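Uncharacterized GST-like proteinprotein (Pseudomonas syringae pv. tomato, PDB 3IC8) is of unknown function but, as a glutathione S-transferase-like protein with a thioredoxin-type N-terminal domain, may bind glutathione. Local coordinates at residues A[158-161]-A[162-165]; A[206-209]-A[210-213]. One frame throughout, in Å; residues are numbered along the deposited sequence.

Contact 1 (A[158-161]-A[162-165]); sequences TFMS and RLES
Arg162 folds back along helix 149-167 to lie beside Thr158, one turn earlier, the two chains running alongside each other in one direction. The methyl CG2 of Thr158 sits over one face of the Arg162 guanidinium, 3.4 Å above its plane and displaced toward the rim, and its nearest guanidinium atom is NH1 at 3.5 Å. Bends at chi2 (123°) and chi3 (93°) turn the arginine chain back along the helix, bringing CD to 3.3 Å from the carbonyl O of Thr158. The threonine rotation, with OG1 beside the backbone N (chi1 -69°), turns the methyl rather than the hydroxyl to the guanidinium.

On another side of the helix, Met160, present as selenomethionine, bends at chi2 and chi3, and its terminal CE comes to 4.0 Å from CD2 of Leu163. Met160 also packs on Tyr205 and Leu163 on Leu174. Phe159 turns toward helix 88-110, where its ring meets His105 edge-to-face.

Beneath the side chains run ordinary i to i+4 helix bonds: Leu163 N to Phe159 O, Glu164 N to Met160 O and Ser165 N to Ser161 O, with that of Arg162 N to Thr158 O weak. Ser161 OG bonds back to the carbonyl of Pro157, so its hydroxyl is satisfied within its own helix. The chemistry is thus divided round the helix: on one flank a methyl packs by van der Waals contact on a guanidinium face, with no hydrogen bond or salt bridge between these two side chains, while the buried Met160 and the partly exposed Leu163 face the neighbouring helix and loops.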
loop_
_atom_site.group_PDB
_atom_site.type_symbol
_atom_site.label_atom_id
_atom_site.label_comp_id
_atom_site.label_asym_id
_atom_site.label_seq_id
_atom_site.Cartn_x
_atom_site.Cartn_y
_atom_site.Cartn_z
ATOM N N THR A 158 -14.740 7.436 24.243
ATOM C CA THR A 158 -15.684 6.379 24.390
ATOM C C THR A 158 -16.005 5.787 23.039
ATOM O O THR A 158 -16.022 4.606 22.896
ATOM C CB THR A 158 -16.966 6.890 25.044
ATOM O OG1 THR A 158 -16.709 7.229 26.389
ATOM C CG2 THR A 158 -17.997 5.878 25.023
ATOM N N PHE A 159 -16.272 6.620 22.052
ATOM C CA PHE A 159 -16.558 6.137 20.716
ATOM C C PHE A 159 -15.408 5.449 20.030
ATOM O O PHE A 159 -15.601 4.471 19.392
ATOM C CB PHE A 159 -17.006 7.247 19.775
ATOM C CG PHE A 159 -18.068 8.140 20.295
ATOM C CD1 PHE A 159 -19.251 7.650 20.748
ATOM C CD2 PHE A 159 -17.897 9.491 20.257
ATOM C CE1 PHE A 159 -20.193 8.477 21.185
ATOM C CE2 PHE A 159 -18.844 10.302 20.689
ATOM C CZ PHE A 159 -19.993 9.800 21.160
HETATM N N MSE A 160 -14.225 6.017 20.104
HETATM C CA MSE A 160 -13.073 5.426 19.464
HETATM C C MSE A 160 -12.597 4.089 20.015
HETATM O O MSE A 160 -12.188 3.232 19.283
HETATM C CB MSE A 160 -11.948 6.429 19.351
HETATM C CG MSE A 160 -12.244 7.473 18.364
HETATM SE SE MSE A 160 -12.422 6.804 16.640
HETATM C CE MSE A 160 -14.194 7.067 16.225
ATOM N N SER A 161 -12.629 3.954 21.325
ATOM C CA SER A 161 -12.256 2.732 21.979
ATOM C C SER A 161 -13.193 1.601 21.635
ATOM O O SER A 161 -12.789 0.482 21.508
ATOM C CB SER A 161 -12.135 2.930 23.478
ATOM O OG SER A 161 -13.372 3.130 24.075
ATOM N N ARG A 162 -14.462 1.930 21.518
ATOM C CA ARG A 162 -15.459 0.983 21.132
ATOM C C ARG A 162 -15.211 0.492 19.734
ATOM O O ARG A 162 -15.280 -0.668 19.478
ATOM C CB ARG A 162 -16.835 1.615 21.262
ATOM C CG ARG A 162 -17.668 1.097 22.393
ATOM C CD ARG A 162 -18.133 2.152 23.358
ATOM N NE ARG A 162 -19.441 2.679 23.046
ATOM C CZ ARG A 162 -20.324 3.113 23.930
ATOM N NH1 ARG A 162 -20.091 3.066 25.207
ATOM N NH2 ARG A 162 -21.467 3.577 23.522
ATOM N N LEU A 163 -14.921 1.407 18.835
ATOM C CA LEU A 163 -14.617 1.080 17.467
ATOM C C LEU A 163 -13.359 0.268 17.339
ATOM O O LEU A 163 -13.311 -0.632 16.568
ATOM C CB LEU A 163 -14.543 2.323 16.615
ATOM C CG LEU A 163 -14.303 2.145 15.131
ATOM C CD1 LEU A 163 -15.381 1.399 14.481
ATOM C CD2 LEU A 163 -14.142 3.457 14.498
ATOM N N GLU A 164 -12.360 0.601 18.139
ATOM C CA GLU A 164 -11.128 -0.146 18.263
ATOM C C GLU A 164 -11.344 -1.538 18.783
ATOM O O GLU A 164 -10.792 -2.451 18.277
ATOM C CB GLU A 164 -10.137 0.610 19.142
ATOM C CG GLU A 164 -8.808 -0.069 19.412
ATOM C CD GLU A 164 -7.981 -0.288 18.181
ATOM O OE1 GLU A 164 -8.258 0.334 17.182
ATOM O OE2 GLU A 164 -7.051 -1.100 18.189
ATOM N N SER A 165 -12.202 -1.695 19.769
ATOM C CA SER A 165 -12.556 -3.004 20.248
ATOM C C SER A 165 -13.218 -3.896 19.207
ATOM O O SER A 165 -12.940 -5.038 19.148
ATOM C CB SER A 165 -13.502 -2.884 21.422
ATOM O OG SER A 165 -12.816 -2.779 22.620
#

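Contact 2 (A[206-209]-A[210-213]); sequences PSVS and VWLD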
loop_
_atom_site.group_PDB
_atom_site.type_symbol
_atom_site.label_atom_id
_atom_site.label_comp_id
_atom_site.label_asym_id
_atom_site.label_seq_id
_atom_site.Cartn_x
_atom_site.Cartn_y
_atom_site.Cartn_z
ATOM N N PRO A 206 -5.117 1.881 16.491
ATOM C CA PRO A 206 -4.493 1.308 15.317
ATOM C C PRO A 206 -5.414 0.585 14.405
ATOM O O PRO A 206 -5.254 0.711 13.227
ATOM C CB PRO A 206 -3.517 0.347 15.926
ATOM C CG PRO A 206 -3.185 0.962 17.167
ATOM C CD PRO A 206 -4.432 1.450 17.699
ATOM N N SER A 207 -6.340 -0.173 14.952
ATOM C CA SER A 207 -7.300 -0.931 14.184
ATOM C C SER A 207 -8.181 -0.039 13.381
ATOM O O SER A 207 -8.549 -0.371 12.305
ATOM C CB SER A 207 -8.168 -1.745 15.106
ATOM O OG SER A 207 -7.560 -2.948 15.434
ATOM N N VAL A 208 -8.543 1.083 13.942
ATOM C CA VAL A 208 -9.330 2.063 13.265
ATOM C C VAL A 208 -8.626 2.670 12.074
ATOM O O VAL A 208 -9.208 2.881 11.044
ATOM C CB VAL A 208 -9.708 3.136 14.232
ATOM C CG1 VAL A 208 -10.684 4.056 13.637
ATOM C CG2 VAL A 208 -10.272 2.522 15.429
ATOM N N SER A 209 -7.358 2.960 12.240
ATOM C CA SER A 209 -6.571 3.588 11.210
ATOM C C SER A 209 -6.426 2.705 9.976
ATOM O O SER A 209 -6.484 3.173 8.871
ATOM C CB SER A 209 -5.221 3.988 11.792
ATOM O OG SER A 209 -4.615 5.033 11.077
ATOM N N VAL A 210 -6.234 1.420 10.186
ATOM C CA VAL A 210 -6.163 0.471 9.110
ATOM C C VAL A 210 -7.470 0.359 8.368
ATOM O O VAL A 210 -7.504 0.326 7.172
ATOM C CB VAL A 210 -5.785 -0.882 9.659
ATOM C CG1 VAL A 210 -6.065 -1.978 8.699
ATOM C CG2 VAL A 210 -4.391 -0.884 10.080
ATOM N N TRP A 211 -8.553 0.287 9.116
ATOM C CA TRP A 211 -9.882 0.212 8.570
ATOM C C TRP A 211 -10.211 1.453 7.804
ATOM O O TRP A 211 -10.848 1.396 6.782
ATOM C CB TRP A 211 -10.915 -0.003 9.679
ATOM C CG TRP A 211 -12.292 0.342 9.269
ATOM C CD1 TRP A 211 -13.141 -0.439 8.606
ATOM C CD2 TRP A 211 -12.975 1.560 9.506
ATOM N NE1 TRP A 211 -14.303 0.198 8.400
ATOM C CE2 TRP A 211 -14.229 1.437 8.951
ATOM C CE3 TRP A 211 -12.639 2.750 10.133
ATOM C CZ2 TRP A 211 -15.136 2.442 8.983
ATOM C CZ3 TRP A 211 -13.534 3.732 10.158
ATOM C CH2 TRP A 211 -14.770 3.585 9.593
ATOM N N LEU A 212 -9.786 2.584 8.323
ATOM C CA LEU A 212 -10.083 3.832 7.691
ATOM C C LEU A 212 -9.446 3.949 6.318
ATOM O O LEU A 212 -10.060 4.417 5.413
ATOM C CB LEU A 212 -9.708 4.990 8.597
ATOM C CG LEU A 212 -9.807 6.369 7.995
ATOM C CD1 LEU A 212 -11.176 6.710 7.609
ATOM C CD2 LEU A 212 -9.282 7.371 8.895
ATOM N N ASP A 213 -8.213 3.506 6.187
ATOM C CA ASP A 213 -7.517 3.530 4.920
ATOM C C ASP A 213 -8.169 2.632 3.921
ATOM O O ASP A 213 -8.194 2.910 2.761
ATOM C CB ASP A 213 -6.049 3.225 5.081
ATOM C CG ASP A 213 -5.322 4.310 5.777
ATOM O OD1 ASP A 213 -5.809 5.433 5.768
ATOM O OD2 ASP A 213 -4.271 4.056 6.362
#
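Val208 and Trp211 meet on the buried side of helix 206-216, three residues apart. The indole presents its edge to the preceding turn: the carbonyl O of Val208 lies in the ring plane, 3.6 Å from CE3, while the valine methyl CG1 stands 4.2 Å from the same carbon. With CG anti to the backbone N (chi1 161°), the indole extends away from the helix toward helix 180-193, where NE1 is hydrogen-bonded to Asp182 and the ring packs on Val185 and Leu189.

Leu212 shares the Val208 carbonyl. Its N donates to that O at 2.8 Å, and its CB rests 3.3 Å from it, before the side chain runs on to Ala186 and Leu189. On the exposed side, Val210 lays CG2 3.6 Å from the carbonyl O of Pro206, which also accepts the bond from Val210 N. Asp213 N bonds to Ser209 O at 3.2 Å.

Pro206 opens the first turn, where a proline fits without breaking the i to i+4 bonding. The buried stripe of Val208, Trp211 and Leu212 marks this as an amphipathic helix of the all-helical C-terminal domain found in glutathione S-transferases.

Contact 1 comes first along the chain, on helix 149-167, and contact 2 follows on helix 206-216, with helices 180-193 and 200-203 between them in sequence. Their centres are 12 Å apart, on the same side of the chain's centre, and all four segments belong to the C-terminal glutathione S-transferase domain. The two helices touch directly: CD2 of Leu163 meets CG1 of Val208 at 3.6 Å, continuing the apolar flank of contact 1 into that of contact 2. Beside it, OE1 of Glu164 accepts weak hydrogen bonds from first-turn N-H groups of helix 206-216, those of Ser207 and Val208. An apolar and a polar link thus join neighbouring helices of the C-terminal bundle.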